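Local coordinates for secretion activator protein, hypothetical (Brucella abortus bv. 1 str. 9-941, PDB 7DNP) that probably hydrolyses the glycan backbone of peptidoglycan as a GH108-family muramidase (autolysin) associated with the type IV secretion system, at residues A[97-109]-A[121-134]. Residues are numbered along the deposited sequence; the frame is centred on the assembly and turned at random.
Sequences RAVKMLQKVVGVD and AVRKMAADRIINEL
Leu134 and Leu102 meet across the contact through matching rotamers: in each, CG is anti to the backbone N and beside the carbonyl carbon (chi1 178° and 173°); this brings Leu134 CD1 onto helix 97-106, while Leu102 sends its branches to Ile130 and Val122. Leu134 CD1 lies on the backbone, 3.6 Å from Leu102 N, and also touches Met101 CB. Leu102 CD1 packs on Ile130 CG2 at 3.6 Å, while its CD2 reaches Val122 CG2, the two side chains crossing at about a right angle.

One turn on, Val106 is the wedge of the apolar cluster. Its CG1 reaches Val122 CG2 at 3.8 Å and also abuts Ile130 CD1, and its CG2 lies 3.7 Å from Ala121 CB. Met125, its thioether end bent at chi3, lays SD over this residue, 3.8 Å from Val106 CA. Val108 CG1 adds to the Ala121 methyl at 3.7 Å, just beyond Gly107, whose positive phi ends the helix.

Val105 meets partly exposed Glu133: CG1 packs on its aliphatic root and comes 3.6 Å from Glu133 OE1, a van der Waals contact. The carboxylate's other oxygen, OE2, makes a long salt bridge with Arg129 NE. No hydrogen bond joins the two segments; apolar packing carries the contact.

The helix axes of 97-106 and 127-134 approach to 9.6 Å at 121°. Both segments fall within the region matching the predicted peptidoglycan-domain family, where the end of helix 116-123, the turn at Met125 and the start of helix 127-142 all pack against helix 95-106. Helix 82-93 closes one flank, with Phe89 on Met101 and Thr86 on Leu134, and helix 148-170 packs against Ile131, which points away from helix 95-106.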
ATOM      1  N   ARG A  97      -8.979   2.331  -1.808  1.00 17.68           N
ATOM      2  CA  ARG A  97      -8.971   3.324  -0.737  1.00 20.97           C
ATOM      3  C   ARG A  97      -7.725   4.201  -0.802  1.00 18.20           C
ATOM      4  O   ARG A  97      -7.792   5.409  -0.536  1.00 17.00           O
ATOM      5  CB  ARG A  97      -9.071   2.625   0.620  1.00 19.67           C
ATOM      6  CG  ARG A  97      -8.743   3.508   1.826  1.00 23.32           C
ATOM      7  CD  ARG A  97      -9.770   4.615   2.019  1.00 23.67           C
ATOM      8  NE  ARG A  97     -11.132   4.132   1.815  1.00 27.79           N
ATOM      9  CZ  ARG A  97     -12.129   4.884   1.360  1.00 32.57           C
ATOM     10  NH1 ARG A  97     -11.922   6.160   1.067  1.00 33.60           N
ATOM     11  NH2 ARG A  97     -13.334   4.356   1.195  1.00 36.05           N
ATOM     12  N   ALA A  98      -6.580   3.616  -1.153  1.00 16.18           N
ATOM     13  CA  ALA A  98      -5.358   4.406  -1.256  1.00 17.59           C
ATOM     14  C   ALA A  98      -5.460   5.418  -2.392  1.00 19.19           C
ATOM     15  O   ALA A  98      -5.123   6.596  -2.217  1.00 17.89           O
ATOM     16  CB  ALA A  98      -4.151   3.486  -1.450  1.00 16.90           C
ATOM     17  N   VAL A  99      -5.942   4.979  -3.560  1.00 16.84           N
ATOM     18  CA  VAL A  99      -6.060   5.880  -4.704  1.00 16.77           C
ATOM     19  C   VAL A  99      -7.127   6.943  -4.445  1.00 19.23           C
ATOM     20  O   VAL A  99      -6.970   8.104  -4.844  1.00 17.93           O
ATOM     21  CB  VAL A  99      -6.342   5.078  -5.990  1.00 17.25           C
ATOM     22  CG1 VAL A  99      -6.655   6.015  -7.154  1.00 16.46           C
ATOM     23  CG2 VAL A  99      -5.141   4.216  -6.343  1.00 16.19           C
ATOM     24  N   LYS A 100      -8.219   6.571  -3.766  1.00 16.79           N
ATOM     25  CA  LYS A 100      -9.242   7.555  -3.413  1.00 20.12           C
ATOM     26  C   LYS A 100      -8.665   8.666  -2.542  1.00 23.08           C
ATOM     27  O   LYS A 100      -8.997   9.845  -2.720  1.00 17.85           O
ATOM     28  CB  LYS A 100     -10.408   6.871  -2.697  1.00 20.46           C
ATOM     29  CG  LYS A 100     -11.376   6.141  -3.616  1.00 19.36           C
ATOM     30  CD  LYS A 100     -12.448   5.418  -2.808  1.00 25.56           C
ATOM     31  CE  LYS A 100     -13.396   4.649  -3.709  1.00 27.57           C
ATOM     32  NZ  LYS A 100     -14.632   4.225  -2.993  1.00 34.61           N
ATOM     33  N   MET A 101      -7.792   8.308  -1.597  1.00 18.26           N
ATOM     34  CA  MET A 101      -7.190   9.316  -0.734  1.00 19.01           C
ATOM     35  C   MET A 101      -6.171  10.157  -1.493  1.00 18.80           C
ATOM     36  O   MET A 101      -6.050  11.363  -1.249  1.00 15.23           O
ATOM     37  CB  MET A 101      -6.543   8.653   0.481  1.00 22.99           C
ATOM     38  CG  MET A 101      -6.588   9.507   1.744  1.00 27.29           C
ATOM     39  SD  MET A 101      -8.267   9.788   2.362  1.00 33.98           S
ATOM     40  CE  MET A 101      -8.942   8.133   2.279  1.00 33.31           C
ATOM     41  N   LEU A 102      -5.419   9.536  -2.408  1.00 15.26           N
ATOM     42  CA  LEU A 102      -4.523  10.309  -3.261  1.00 18.04           C
ATOM     43  C   LEU A 102      -5.312  11.286  -4.120  1.00 18.36           C
ATOM     44  O   LEU A 102      -4.884  12.427  -4.333  1.00 18.10           O
ATOM     45  CB  LEU A 102      -3.684   9.376  -4.137  1.00 18.99           C
ATOM     46  CG  LEU A 102      -2.826  10.071  -5.196  1.00 22.30           C
ATOM     47  CD1 LEU A 102      -1.692  10.850  -4.546  1.00 21.13           C
ATOM     48  CD2 LEU A 102      -2.281   9.074  -6.211  1.00 20.15           C
ATOM     49  N   GLN A 103      -6.478  10.854  -4.607  1.00 18.34           N
ATOM     50  CA  GLN A 103      -7.332  11.732  -5.399  1.00 19.51           C
ATOM     51  C   GLN A 103      -7.872  12.880  -4.551  1.00 21.92           C
ATOM     52  O   GLN A 103      -7.936  14.026  -5.014  1.00 23.22           O
ATOM     53  CB  GLN A 103      -8.463  10.911  -6.032  1.00 16.27           C
ATOM     54  CG  GLN A 103      -7.965  10.018  -7.185  1.00 16.28           C
ATOM     55  CD  GLN A 103      -8.931   8.909  -7.583  1.00 16.99           C
ATOM     56  OE1 GLN A 103      -9.643   8.347  -6.749  1.00 18.13           O
ATOM     57  NE2 GLN A 103      -8.941   8.577  -8.872  1.00 19.46           N
ATOM     58  N   LYS A 104      -8.240  12.596  -3.300  1.00 20.35           N
ATOM     59  CA  LYS A 104      -8.664  13.656  -2.387  1.00 22.74           C
ATOM     60  C   LYS A 104      -7.550  14.675  -2.172  1.00 23.42           C
ATOM     61  O   LYS A 104      -7.800  15.887  -2.149  1.00 25.29           O
ATOM     62  CB  LYS A 104      -9.105  13.042  -1.056  1.00 23.73           C
ATOM     63  CG  LYS A 104      -9.774  14.013  -0.090  1.00 26.55           C
ATOM     64  CD  LYS A 104     -10.004  13.359   1.265  1.00 28.14           C
ATOM     65  CE  LYS A 104     -10.990  14.150   2.113  1.00 30.66           C
ATOM     66  NZ  LYS A 104     -10.974  13.709   3.537  1.00 39.10           N
ATOM     67  N   VAL A 105      -6.308  14.203  -2.041  1.00 24.74           N
ATOM     68  CA  VAL A 105      -5.181  15.097  -1.794  1.00 23.45           C
ATOM     69  C   VAL A 105      -4.923  16.001  -2.996  1.00 23.33           C
ATOM     70  O   VAL A 105      -4.684  17.203  -2.841  1.00 23.27           O
ATOM     71  CB  VAL A 105      -3.932  14.279  -1.421  1.00 19.84           C
ATOM     72  CG1 VAL A 105      -2.671  15.100  -1.630  1.00 25.20           C
ATOM     73  CG2 VAL A 105      -4.029  13.788   0.023  1.00 18.58           C
ATOM     74  N   VAL A 106      -4.959  15.444  -4.212  1.00 22.80           N
ATOM     75  CA  VAL A 106      -4.675  16.237  -5.406  1.00 22.18           C
ATOM     76  C   VAL A 106      -5.920  16.900  -5.978  1.00 23.05           C
ATOM     77  O   VAL A 106      -5.814  17.652  -6.956  1.00 21.17           O
ATOM     78  CB  VAL A 106      -3.977  15.384  -6.487  1.00 21.92           C
ATOM     79  CG1 VAL A 106      -2.783  14.658  -5.897  1.00 21.26           C
ATOM     80  CG2 VAL A 106      -4.957  14.394  -7.116  1.00 21.29           C
ATOM     81  N   GLY A 107      -7.094  16.641  -5.407  1.00 23.59           N
ATOM     82  CA  GLY A 107      -8.297  17.374  -5.754  1.00 24.13           C
ATOM     83  C   GLY A 107      -9.019  16.928  -7.010  1.00 27.06           C
ATOM     84  O   GLY A 107      -9.416  17.764  -7.827  1.00 24.86           O
ATOM     85  N   VAL A 108      -9.212  15.620  -7.178  1.00 23.65           N
ATOM     86  CA  VAL A 108      -9.978  15.081  -8.295  1.00 25.99           C
ATOM     87  C   VAL A 108     -11.022  14.117  -7.744  1.00 23.64           C
ATOM     88  O   VAL A 108     -11.007  13.755  -6.568  1.00 21.98           O
ATOM     89  CB  VAL A 108      -9.085  14.385  -9.347  1.00 23.94           C
ATOM     90  CG1 VAL A 108      -8.090  15.372  -9.949  1.00 25.80           C
ATOM     91  CG2 VAL A 108      -8.359  13.213  -8.737  1.00 20.49           C
ATOM     92  N   ASP A 109     -11.945  13.713  -8.616  1.00 22.75           N
ATOM     93  CA  ASP A 109     -12.985  12.767  -8.228  1.00 26.62           C
ATOM     94  C   ASP A 109     -12.369  11.507  -7.633  1.00 23.91           C
ATOM     95  O   ASP A 109     -11.418  10.945  -8.183  1.00 21.91           O
ATOM     96  CB  ASP A 109     -13.848  12.404  -9.437  1.00 26.60           C
ATOM     97  CG  ASP A 109     -14.734  13.548  -9.890  1.00 35.80           C
ATOM     98  OD1 ASP A 109     -14.787  14.583  -9.193  1.00 30.20           O
ATOM     99  OD2 ASP A 109     -15.382  13.406 -10.950  1.00 35.28           O
ATOM    100  N   ALA A 121      -3.285  15.992 -12.221  1.00 23.71           N
ATOM    101  CA  ALA A 121      -3.287  16.708 -10.949  1.00 21.15           C
ATOM    102  C   ALA A 121      -2.104  16.319 -10.075  1.00 23.72           C
ATOM    103  O   ALA A 121      -1.570  17.164  -9.347  1.00 22.11           O
ATOM    104  CB  ALA A 121      -4.601  16.452 -10.212  1.00 21.34           C
ATOM    105  N   VAL A 122      -1.690  15.051 -10.118  1.00 19.74           N
ATOM    106  CA  VAL A 122      -0.515  14.635  -9.360  1.00 21.16           C
ATOM    107  C   VAL A 122       0.726  15.357  -9.866  1.00 21.75           C
ATOM    108  O   VAL A 122       1.544  15.847  -9.080  1.00 21.37           O
ATOM    109  CB  VAL A 122      -0.348  13.105  -9.430  1.00 21.37           C
ATOM    110  CG1 VAL A 122       1.033  12.711  -8.943  1.00 23.58           C
ATOM    111  CG2 VAL A 122      -1.422  12.414  -8.599  1.00 15.66           C
ATOM    112  N   ARG A 123       0.882  15.447 -11.183  1.00 22.05           N
ATOM    113  CA  ARG A 123       2.075  16.060 -11.754  1.00 25.45           C
ATOM    114  C   ARG A 123       2.066  17.582 -11.678  1.00 22.38           C
ATOM    115  O   ARG A 123       3.076  18.204 -12.022  1.00 26.39           O
ATOM    116  CB  ARG A 123       2.252  15.597 -13.201  1.00 23.70           C
ATOM    117  CG  ARG A 123       2.806  14.182 -13.275  1.00 28.28           C
ATOM    118  CD  ARG A 123       2.457  13.462 -14.564  1.00 27.78           C
ATOM    119  NE  ARG A 123       2.813  12.049 -14.461  1.00 24.33           N
ATOM    120  CZ  ARG A 123       2.662  11.156 -15.432  1.00 25.05           C
ATOM    121  NH1 ARG A 123       2.167  11.523 -16.606  1.00 23.97           N
ATOM    122  NH2 ARG A 123       3.020   9.895 -15.232  1.00 22.80           N
ATOM    123  N   LYS A 124       0.972  18.193 -11.228  1.00 24.24           N
ATOM    124  CA  LYS A 124       0.925  19.632 -11.007  1.00 24.90           C
ATOM    125  C   LYS A 124       1.322  20.033  -9.591  1.00 25.39           C
ATOM    126  O   LYS A 124       1.437  21.232  -9.316  1.00 24.78           O
ATOM    127  CB  LYS A 124      -0.479  20.173 -11.300  1.00 27.83           C
ATOM    128  CG  LYS A 124      -0.840  20.212 -12.772  1.00 27.21           C
ATOM    129  CD  LYS A 124      -2.318  20.528 -12.961  1.00 29.62           C
ATOM    130  CE  LYS A 124      -2.683  20.617 -14.437  1.00 27.97           C
ATOM    131  NZ  LYS A 124      -4.122  20.954 -14.636  1.00 37.05           N
ATOM    132  N   MET A 125       1.527  19.072  -8.696  1.00 23.78           N
ATOM    133  CA  MET A 125       1.872  19.339  -7.309  1.00 24.69           C
ATOM    134  C   MET A 125       3.269  18.815  -7.008  1.00 23.78           C
ATOM    135  O   MET A 125       3.787  17.930  -7.696  1.00 23.17           O
ATOM    136  CB  MET A 125       0.873  18.686  -6.345  1.00 25.14           C
ATOM    137  CG  MET A 125      -0.524  19.264  -6.390  1.00 25.42           C
ATOM    138  SD  MET A 125      -1.588  18.432  -5.197  1.00 33.55           S
ATOM    139  CE  MET A 125      -0.661  18.666  -3.682  1.00 28.46           C
ATOM    140  N   ALA A 126       3.871  19.367  -5.958  1.00 24.06           N
ATOM    141  CA  ALA A 126       5.175  18.900  -5.512  1.00 22.37           C
ATOM    142  C   ALA A 126       5.056  17.495  -4.935  1.00 21.34           C
ATOM    143  O   ALA A 126       4.094  17.177  -4.231  1.00 19.83           O
ATOM    144  CB  ALA A 126       5.755  19.855  -4.469  1.00 22.41           C
ATOM    145  N   ALA A 127       6.049  16.652  -5.232  1.00 21.47           N
ATOM    146  CA  ALA A 127       5.960  15.248  -4.845  1.00 20.77           C
ATOM    147  C   ALA A 127       6.022  15.079  -3.332  1.00 23.46           C
ATOM    148  O   ALA A 127       5.260  14.289  -2.761  1.00 19.89           O
ATOM    149  CB  ALA A 127       7.066  14.439  -5.522  1.00 19.23           C
ATOM    150  N   ASP A 128       6.918  15.804  -2.659  1.00 20.58           N
ATOM    151  CA  ASP A 128       6.999  15.651  -1.210  1.00 25.41           C
ATOM    152  C   ASP A 128       5.775  16.239  -0.519  1.00 23.82           C
ATOM    153  O   ASP A 128       5.384  15.767   0.554  1.00 22.27           O
ATOM    154  CB  ASP A 128       8.302  16.258  -0.678  1.00 26.79           C
ATOM    155  CG  ASP A 128       8.456  17.738  -1.000  1.00 40.31           C
ATOM    156  OD1 ASP A 128       7.454  18.409  -1.329  1.00 37.78           O
ATOM    157  OD2 ASP A 128       9.604  18.232  -0.920  1.00 45.41           O
ATOM    158  N   ARG A 129       5.138  17.244  -1.128  1.00 20.79           N
ATOM    159  CA  ARG A 129       3.872  17.736  -0.598  1.00 23.70           C
ATOM    160  C   ARG A 129       2.781  16.677  -0.713  1.00 22.84           C
ATOM    161  O   ARG A 129       2.012  16.462   0.233  1.00 20.58           O
ATOM    162  CB  ARG A 129       3.459  19.018  -1.323  1.00 25.04           C
ATOM    163  CG  ARG A 129       2.037  19.464  -1.014  1.00 33.75           C
ATOM    164  CD  ARG A 129       1.741  20.834  -1.605  1.00 41.96           C
ATOM    165  NE  ARG A 129       1.961  21.904  -0.635  1.00 47.82           N
ATOM    166  CZ  ARG A 129       3.116  22.548  -0.482  1.00 46.42           C
ATOM    167  NH1 ARG A 129       4.162  22.236  -1.238  1.00 44.38           N
ATOM    168  NH2 ARG A 129       3.222  23.508   0.426  1.00 45.83           N
ATOM    169  N   ILE A 130       2.695  16.008  -1.867  1.00 19.98           N
ATOM    170  CA  ILE A 130       1.743  14.910  -2.022  1.00 20.01           C
ATOM    171  C   ILE A 130       2.001  13.832  -0.978  1.00 18.46           C
ATOM    172  O   ILE A 130       1.068  13.328  -0.339  1.00 19.68           O
ATOM    173  CB  ILE A 130       1.815  14.335  -3.449  1.00 20.95           C
ATOM    174  CG1 ILE A 130       1.374  15.383  -4.472  1.00 19.65           C
ATOM    175  CG2 ILE A 130       0.962  13.071  -3.559  1.00 18.27           C
ATOM    176  CD1 ILE A 130       1.284  14.849  -5.885  1.00 21.07           C
ATOM    177  N   ILE A 131       3.273  13.474  -0.780  1.00 16.97           N
ATOM    178  CA  ILE A 131       3.621  12.419   0.170  1.00 20.55           C
ATOM    179  C   ILE A 131       3.159  12.787   1.574  1.00 20.14           C
ATOM    180  O   ILE A 131       2.547  11.973   2.277  1.00 17.97           O
ATOM    181  CB  ILE A 131       5.134  12.140   0.137  1.00 15.25           C
ATOM    182  CG1 ILE A 131       5.534  11.497  -1.194  1.00 15.14           C
ATOM    183  CG2 ILE A 131       5.532  11.253   1.317  1.00 17.89           C
ATOM    184  CD1 ILE A 131       7.028  11.532  -1.460  1.00 17.31           C
ATOM    185  N   ASN A 132       3.449  14.021   2.003  1.00 16.78           N
ATOM    186  CA  ASN A 132       3.084  14.429   3.358  1.00 20.33           C
ATOM    187  C   ASN A 132       1.575  14.501   3.523  1.00 20.32           C
ATOM    188  O   ASN A 132       1.036  14.054   4.544  1.00 18.85           O
ATOM    189  CB  ASN A 132       3.726  15.774   3.703  1.00 21.15           C
ATOM    190  CG  ASN A 132       5.184  15.637   4.091  1.00 20.15           C
ATOM    191  OD1 ASN A 132       5.535  14.820   4.938  1.00 20.75           O
ATOM    192  ND2 ASN A 132       6.045  16.427   3.460  1.00 19.87           N
ATOM    193  N   GLU A 133       0.873  15.051   2.529  1.00 14.66           N
ATOM    194  CA  GLU A 133      -0.573  15.201   2.658  1.00 17.88           C
ATOM    195  C   GLU A 133      -1.290  13.859   2.581  1.00 20.07           C
ATOM    196  O   GLU A 133      -2.312  13.670   3.249  1.00 15.57           O
ATOM    197  CB  GLU A 133      -1.101  16.155   1.590  1.00 18.80           C
ATOM    198  CG  GLU A 133      -0.844  17.611   1.934  1.00 24.52           C
ATOM    199  CD  GLU A 133      -1.286  18.558   0.850  1.00 29.64           C
ATOM    200  OE1 GLU A 133      -2.249  18.229   0.128  1.00 33.35           O
ATOM    201  OE2 GLU A 133      -0.673  19.639   0.728  1.00 37.59           O
ATOM    202  N   LEU A 134      -0.771  12.919   1.783  1.00 18.71           N
ATOM    203  CA  LEU A 134      -1.382  11.594   1.716  1.00 17.64           C
ATOM    204  C   LEU A 134      -1.180  10.827   3.018  1.00 15.11           C
ATOM    205  O   LEU A 134      -2.104  10.167   3.506  1.00 18.66           O
ATOM    206  CB  LEU A 134      -0.814  10.805   0.536  1.00 15.85           C
ATOM    207  CG  LEU A 134      -1.320   9.366   0.370  1.00 14.35           C
ATOM    208  CD1 LEU A 134      -2.817   9.331   0.060  1.00 16.29           C
ATOM    209  CD2 LEU A 134      -0.529   8.637  -0.708  1.00 13.93           C
TER